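Local coordinates for protein AimR transcriptional regulator (Bacillus phage phi3T, PDB 5ZVV) that activates transcription of the aimX locus as a homodimer, apparently favouring the lytic cycle until the arbitrium peptide converts it to an inactive monomer, at the interface of chains A and B. Residues are numbered along the deposited sequence; one frame, centred on the assembly and turned at random. Chains: chain A/B, AimR transcriptional regulator.

Contact 1: the interface of chains A and B. Residues chain A 131, 164, 166-167; chain B 159, 164, 166-167.
Two helix N-termini of the all-helical AimR receptor face each other here across the dimer two-fold, each being the start of helix 165-173 with A:Glu164 or B:Glu164 just ahead of it. The two glutamates run antiparallel past each other. In both, CG stands anti to the carbonyl carbon and the chain bends at chi2 (-74° in A and much the same in B), which turns the carboxylate towards the partner's helix start. The two carboxylate planes are 72° apart, and the OE1 atoms are bridged by two waters instead of touching. Water 1 lies 2.7 Å from A:Glu164 OE1 and 2.6 Å from B:Glu164 OE1, and water 2 joins the same two oxygens, closing a four-membered ring. A backbone amide from each chain bonds one water from outside: A:Leu167 N donates to water 2 at 2.7 Å, with 157° at the hydrogen, and B:Leu167 N makes a longer bond to water 1. The helix ends and these waters may ease any repulsion of two facing carboxylates. Each OE2 rests on the partner's first turn, B:Glu164 OE2 being 3.4 Å from A:Leu167 N, too far to bond. Beside the waters the leucines pack at a slant, A:Leu167 CD1 meeting B:Leu167 CD2 at 3.6 Å. B:Leu167 CD2 also packs on A:Glu164 CD at 3.7 Å. Behind it, B:Leu167 CB sits over the centre of the B:Tyr159 ring, 3.6 Å above its plane.

Contact 2: the interface of chains A and B. Residues chain A 131, 134-135, 137-139; chain B 134-135, 137-139.
Helix 130-139 of one AimR subunit packs against the same helix of the other, and B:Arg135 is the side chain to follow across the seam. From CB its chain runs to B:Arg135 CG, which lies against the A-chain backbone, 3.3 Å from A:Gly138 CA; with no side chain on A:Gly138, the arginine can come this close to the helix. Bends at chi2 (118°) and chi3 (129°) then carry the chain along that surface. B:Arg135 CD passes the A:Ile134 carbonyl and touches the A:Ile134 CG2 methyl at 3.7 Å. B:Arg135 NE stays 3.5 Å from A:Ile134 O, near the carbonyl but not bonded to it. At the tip, the guanidinium turns an edge to A:Gly138 N, which lies in its plane.

The twin arginine behaves differently. A:Arg135 is extended from CG to NE, chi2 -175°, and lies crosswise to B:Ile134, with A:Arg135 CG 3.5 Å from the B:Ile134 CG2 methyl. Alongside, the two isoleucines pack at a slant. A:Ile134 CD1 and B:Ile134 CD1 meet at 3.9 Å, and B:Ile134 CD1 also covers the amide end of A:Asn131. At the helix C-termini the two lysines point their tips at one another, A:Lys139 NZ and B:Lys139 NZ being 4.4 Å apart. Each terminal amino group comes near a backbone carbonyl of the partner, that of A:Gly138 or B:Gly138, with B:Lys139 NZ lying 3.3 Å from A:Gly138 O. The negative end of each helix dipole may thus soften any repulsion between the two, if both are charged. The patch joins the subunits mainly by apolar packing of isoleucine methyls and arginine methylenes against backbone, contributing to the dimer that is AimR's active form.

Contact 1: the interface of chains A and B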
ATOM      1  N   ASN A 131     -10.195   6.019  -4.910  1.00 45.52           N
ATOM      2  CA  ASN A 131      -9.813   6.644  -6.169  1.00 44.89           C
ATOM      3  C   ASN A 131     -10.903   7.580  -6.675  1.00 47.06           C
ATOM      4  O   ASN A 131     -10.596   8.618  -7.271  1.00 39.66           O
ATOM      5  CB  ASN A 131      -9.491   5.574  -7.215  1.00 46.74           C
ATOM      6  CG  ASN A 131      -8.227   4.807  -6.889  1.00 51.29           C
ATOM      7  OD1 ASN A 131      -7.765   4.801  -5.747  1.00 48.74           O
ATOM      8  ND2 ASN A 131      -7.653   4.158  -7.898  1.00 53.48           N
ATOM      9  N   GLU A 164      -3.692   0.192   5.080  1.00 31.91           N
ATOM     10  CA  GLU A 164      -2.605   0.474   4.144  1.00 30.35           C
ATOM     11  C   GLU A 164      -1.684   1.510   4.780  1.00 29.84           C
ATOM     12  O   GLU A 164      -1.680   2.690   4.427  1.00 28.02           O
ATOM     13  CB  GLU A 164      -3.159   0.940   2.802  1.00 32.54           C
ATOM     14  CG  GLU A 164      -3.862  -0.147   2.001  1.00 31.50           C
ATOM     15  CD  GLU A 164      -2.898  -1.143   1.376  1.00 34.76           C
ATOM     16  OE1 GLU A 164      -1.669  -0.951   1.490  1.00 29.04           O
ATOM     17  OE2 GLU A 164      -3.373  -2.123   0.764  1.00 39.43           O
ATOM     18  N   GLY A 166       1.601   1.946   4.746  1.00 35.09           N
ATOM     19  CA  GLY A 166       2.568   2.586   3.866  1.00 32.18           C
ATOM     20  C   GLY A 166       1.997   3.806   3.175  1.00 31.92           C
ATOM     21  O   GLY A 166       2.578   4.895   3.219  1.00 29.22           O
ATOM     22  N   LEU A 167       0.824   3.650   2.557  1.00 27.75           N
ATOM     23  CA  LEU A 167       0.185   4.778   1.893  1.00 30.17           C
ATOM     24  C   LEU A 167      -0.272   5.847   2.872  1.00 28.10           C
ATOM     25  O   LEU A 167      -0.488   6.990   2.459  1.00 27.72           O
ATOM     26  CB  LEU A 167      -0.994   4.297   1.052  1.00 23.62           C
ATOM     27  CG  LEU A 167      -0.587   4.057  -0.399  1.00 29.61           C
ATOM     28  CD1 LEU A 167      -1.598   3.184  -1.090  1.00 28.67           C
ATOM     29  CD2 LEU A 167      -0.442   5.382  -1.129  1.00 25.91           C
TER
ATOM     30  N   TYR B 159       2.079   1.700  -8.653  1.00 29.52           N
ATOM     31  CA  TYR B 159       2.049   1.100  -7.322  1.00 28.68           C
ATOM     32  C   TYR B 159       3.196   0.118  -7.126  1.00 25.49           C
ATOM     33  O   TYR B 159       3.714  -0.017  -6.011  1.00 25.38           O
ATOM     34  CB  TYR B 159       0.706   0.408  -7.091  1.00 28.31           C
ATOM     35  CG  TYR B 159      -0.438   1.354  -6.807  1.00 28.39           C
ATOM     36  CD1 TYR B 159      -0.324   2.343  -5.838  1.00 27.95           C
ATOM     37  CD2 TYR B 159      -1.633   1.260  -7.510  1.00 30.14           C
ATOM     38  CE1 TYR B 159      -1.372   3.210  -5.574  1.00 24.34           C
ATOM     39  CE2 TYR B 159      -2.684   2.125  -7.256  1.00 29.89           C
ATOM     40  CZ  TYR B 159      -2.548   3.097  -6.288  1.00 31.54           C
ATOM     41  OH  TYR B 159      -3.590   3.956  -6.031  1.00 33.21           O
ATOM     42  N   GLU B 164       3.787  -0.747  -3.261  1.00 21.94           N
ATOM     43  CA  GLU B 164       2.457  -0.825  -2.656  1.00 27.89           C
ATOM     44  C   GLU B 164       1.688  -1.957  -3.331  1.00 27.96           C
ATOM     45  O   GLU B 164       0.884  -1.754  -4.240  1.00 27.16           O
ATOM     46  CB  GLU B 164       1.730   0.512  -2.767  1.00 26.11           C
ATOM     47  CG  GLU B 164       2.349   1.629  -1.930  1.00 27.79           C
ATOM     48  CD  GLU B 164       2.240   1.385  -0.433  1.00 27.38           C
ATOM     49  OE1 GLU B 164       1.487   0.478  -0.021  1.00 31.05           O
ATOM     50  OE2 GLU B 164       2.907   2.109   0.336  1.00 31.42           O
ATOM     51  N   GLY B 166      -0.539  -4.014  -2.017  1.00 29.09           N
ATOM     52  CA  GLY B 166      -1.945  -4.086  -1.671  1.00 25.56           C
ATOM     53  C   GLY B 166      -2.804  -3.376  -2.698  1.00 24.97           C
ATOM     54  O   GLY B 166      -3.706  -3.978  -3.291  1.00 26.72           O
ATOM     55  N   LEU B 167      -2.505  -2.097  -2.936  1.00 24.28           N
ATOM     56  CA  LEU B 167      -3.267  -1.328  -3.915  1.00 29.63           C
ATOM     57  C   LEU B 167      -3.206  -1.973  -5.294  1.00 30.37           C
ATOM     58  O   LEU B 167      -4.231  -2.063  -5.984  1.00 32.78           O
ATOM     59  CB  LEU B 167      -2.763   0.114  -3.962  1.00 27.62           C
ATOM     60  CG  LEU B 167      -3.626   1.105  -3.176  1.00 29.18           C
ATOM     61  CD1 LEU B 167      -4.928   1.389  -3.911  1.00 29.69           C
ATOM     62  CD2 LEU B 167      -3.912   0.573  -1.777  1.00 31.44           C
TER
HETATM   63  O   HOH W   1      -0.167  -1.351  -0.769  1.00 24.65           O
HETATM   64  O   HOH W   2       0.142   1.060   2.086  1.00 25.65           O

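Contact 2: the interface of chains A and B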
ATOM      1  N   ASN A 131     -10.195   6.019  -4.910  1.00 45.52           N
ATOM      2  CA  ASN A 131      -9.813   6.644  -6.169  1.00 44.89           C
ATOM      3  C   ASN A 131     -10.903   7.580  -6.675  1.00 47.06           C
ATOM      4  O   ASN A 131     -10.596   8.618  -7.271  1.00 39.66           O
ATOM      5  CB  ASN A 131      -9.491   5.574  -7.215  1.00 46.74           C
ATOM      6  CG  ASN A 131      -8.227   4.807  -6.889  1.00 51.29           C
ATOM      7  OD1 ASN A 131      -7.765   4.801  -5.747  1.00 48.74           O
ATOM      8  ND2 ASN A 131      -7.653   4.158  -7.898  1.00 53.48           N
ATOM      9  N   ILE A 134     -10.303  10.653  -4.924  1.00 34.20           N
ATOM     10  CA  ILE A 134      -9.182  11.387  -5.501  1.00 36.87           C
ATOM     11  C   ILE A 134      -9.623  12.139  -6.754  1.00 35.94           C
ATOM     12  O   ILE A 134      -9.280  13.314  -6.943  1.00 33.40           O
ATOM     13  CB  ILE A 134      -8.015  10.426  -5.785  1.00 39.50           C
ATOM     14  CG1 ILE A 134      -7.530   9.785  -4.480  1.00 35.74           C
ATOM     15  CG2 ILE A 134      -6.875  11.155  -6.484  1.00 38.22           C
ATOM     16  CD1 ILE A 134      -6.423   8.773  -4.665  1.00 38.66           C
ATOM     17  N   ARG A 135     -10.400  11.483  -7.621  1.00 39.36           N
ATOM     18  CA  ARG A 135     -10.880  12.139  -8.836  1.00 39.11           C
ATOM     19  C   ARG A 135     -11.831  13.282  -8.506  1.00 38.92           C
ATOM     20  O   ARG A 135     -11.674  14.399  -9.011  1.00 42.28           O
ATOM     21  CB  ARG A 135     -11.564  11.123  -9.750  1.00 43.39           C
ATOM     22  CG  ARG A 135     -10.659  10.003 -10.215  1.00 41.53           C
ATOM     23  CD  ARG A 135     -11.360   9.095 -11.209  1.00 46.68           C
ATOM     24  NE  ARG A 135     -10.710   7.791 -11.286  1.00 51.50           N
ATOM     25  CZ  ARG A 135     -11.149   6.702 -10.664  1.00 51.44           C
ATOM     26  NH1 ARG A 135     -12.249   6.757  -9.925  1.00 54.72           N
ATOM     27  NH2 ARG A 135     -10.493   5.556 -10.782  1.00 59.38           N
ATOM     28  N   SER A 137     -12.025  14.911  -5.779  1.00 34.41           N
ATOM     29  CA  SER A 137     -11.183  15.963  -5.225  1.00 40.75           C
ATOM     30  C   SER A 137     -10.510  16.758  -6.335  1.00 39.88           C
ATOM     31  O   SER A 137     -10.328  17.977  -6.215  1.00 41.56           O
ATOM     32  CB  SER A 137     -10.140  15.360  -4.284  1.00 35.76           C
ATOM     33  OG  SER A 137      -9.305  16.365  -3.737  1.00 38.84           O
ATOM     34  N   GLY A 138     -10.142  16.087  -7.429  1.00 41.69           N
ATOM     35  CA  GLY A 138      -9.569  16.796  -8.559  1.00 44.31           C
ATOM     36  C   GLY A 138     -10.562  17.690  -9.276  1.00 44.06           C
ATOM     37  O   GLY A 138     -10.187  18.742  -9.801  1.00 46.31           O
ATOM     38  N   LYS A 139     -11.834  17.291  -9.309  1.00 41.41           N
ATOM     39  CA  LYS A 139     -12.842  18.094  -9.990  1.00 46.42           C
ATOM     40  C   LYS A 139     -13.199  19.359  -9.221  1.00 49.14           C
ATOM     41  O   LYS A 139     -13.676  20.322  -9.830  1.00 50.26           O
ATOM     42  CB  LYS A 139     -14.100  17.261 -10.227  1.00 46.88           C
ATOM     43  CG  LYS A 139     -13.857  15.983 -11.010  1.00 48.40           C
ATOM     44  CD  LYS A 139     -13.232  16.278 -12.363  1.00 55.96           C
ATOM     45  CE  LYS A 139     -13.127  15.016 -13.210  1.00 57.93           C
ATOM     46  NZ  LYS A 139     -12.332  13.949 -12.535  1.00 57.33           N
TER
ATOM     47  N   ILE B 134      -4.460   9.915 -11.420  1.00 34.04           N
ATOM     48  CA  ILE B 134      -5.833   9.461 -11.207  1.00 36.61           C
ATOM     49  C   ILE B 134      -6.820  10.559 -11.598  1.00 36.66           C
ATOM     50  O   ILE B 134      -7.807  10.314 -12.306  1.00 37.66           O
ATOM     51  CB  ILE B 134      -6.025   9.007  -9.747  1.00 37.58           C
ATOM     52  CG1 ILE B 134      -5.161   7.777  -9.460  1.00 36.27           C
ATOM     53  CG2 ILE B 134      -7.483   8.707  -9.454  1.00 36.73           C
ATOM     54  CD1 ILE B 134      -5.286   7.255  -8.050  1.00 25.74           C
ATOM     55  N   ARG B 135      -6.538  11.781 -11.158  1.00 37.19           N
ATOM     56  CA  ARG B 135      -7.390  12.922 -11.473  1.00 43.45           C
ATOM     57  C   ARG B 135      -7.442  13.185 -12.979  1.00 40.92           C
ATOM     58  O   ARG B 135      -8.521  13.235 -13.570  1.00 45.51           O
ATOM     59  CB  ARG B 135      -6.904  14.172 -10.738  1.00 35.77           C
ATOM     60  CG  ARG B 135      -7.503  14.349  -9.352  1.00 41.01           C
ATOM     61  CD  ARG B 135      -6.429  14.307  -8.277  1.00 44.80           C
ATOM     62  NE  ARG B 135      -6.522  15.446  -7.367  1.00 45.04           N
ATOM     63  CZ  ARG B 135      -5.482  15.992  -6.745  1.00 51.61           C
ATOM     64  NH1 ARG B 135      -5.660  17.026  -5.935  1.00 53.48           N
ATOM     65  NH2 ARG B 135      -4.263  15.504  -6.933  1.00 45.79           N
ATOM     66  N   SER B 137      -6.695  11.252 -15.396  1.00 47.40           N
ATOM     67  CA  SER B 137      -7.451  10.166 -16.010  1.00 43.75           C
ATOM     68  C   SER B 137      -8.946  10.397 -15.854  1.00 44.66           C
ATOM     69  O   SER B 137      -9.733  10.052 -16.742  1.00 46.27           O
ATOM     70  CB  SER B 137      -7.051   8.826 -15.395  1.00 39.73           C
ATOM     71  OG  SER B 137      -7.497   8.733 -14.055  1.00 44.59           O
ATOM     72  N   GLY B 138      -9.354  10.985 -14.727  1.00 50.94           N
ATOM     73  CA  GLY B 138     -10.735  11.417 -14.595  1.00 51.02           C
ATOM     74  C   GLY B 138     -11.118  12.490 -15.597  1.00 54.47           C
ATOM     75  O   GLY B 138     -12.297  12.647 -15.922  1.00 51.64           O
ATOM     76  N   LYS B 139     -10.135  13.236 -16.105  1.00 54.32           N
ATOM     77  CA  LYS B 139     -10.407  14.270 -17.100  1.00 55.91           C
ATOM     78  C   LYS B 139     -10.281  13.785 -18.541  1.00 57.33           C
ATOM     79  O   LYS B 139     -10.705  14.504 -19.453  1.00 56.67           O
ATOM     80  CB  LYS B 139      -9.470  15.469 -16.903  1.00 54.75           C
ATOM     81  CG  LYS B 139      -9.880  16.435 -15.800  1.00 52.49           C
ATOM     82  CD  LYS B 139      -9.251  16.061 -14.472  1.00 50.61           C
ATOM     83  CE  LYS B 139      -9.593  17.066 -13.387  1.00 49.03           C
ATOM     84  NZ  LYS B 139      -8.957  16.700 -12.091  1.00 47.33           N
TER

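About 17 Å separates the C-alpha centres of contact 1 and contact 2, two patches of one two-fold interface. A:Asn131 belongs to both: it lies in helix 130-139, which builds contact 2, and its amide also lies near the tyrosine of helix 145-161 at the margin of contact 1. The patches differ in character, water-bridged carboxylates and leucines in one, direct helix-against-helix packing in the other. Contact 1 rests mainly on the start of helix 165-173, and the three helices follow one another in the chain. Since the arbitrium peptide turns the active dimer into an inactive monomer, both contacts would have to part in that switch.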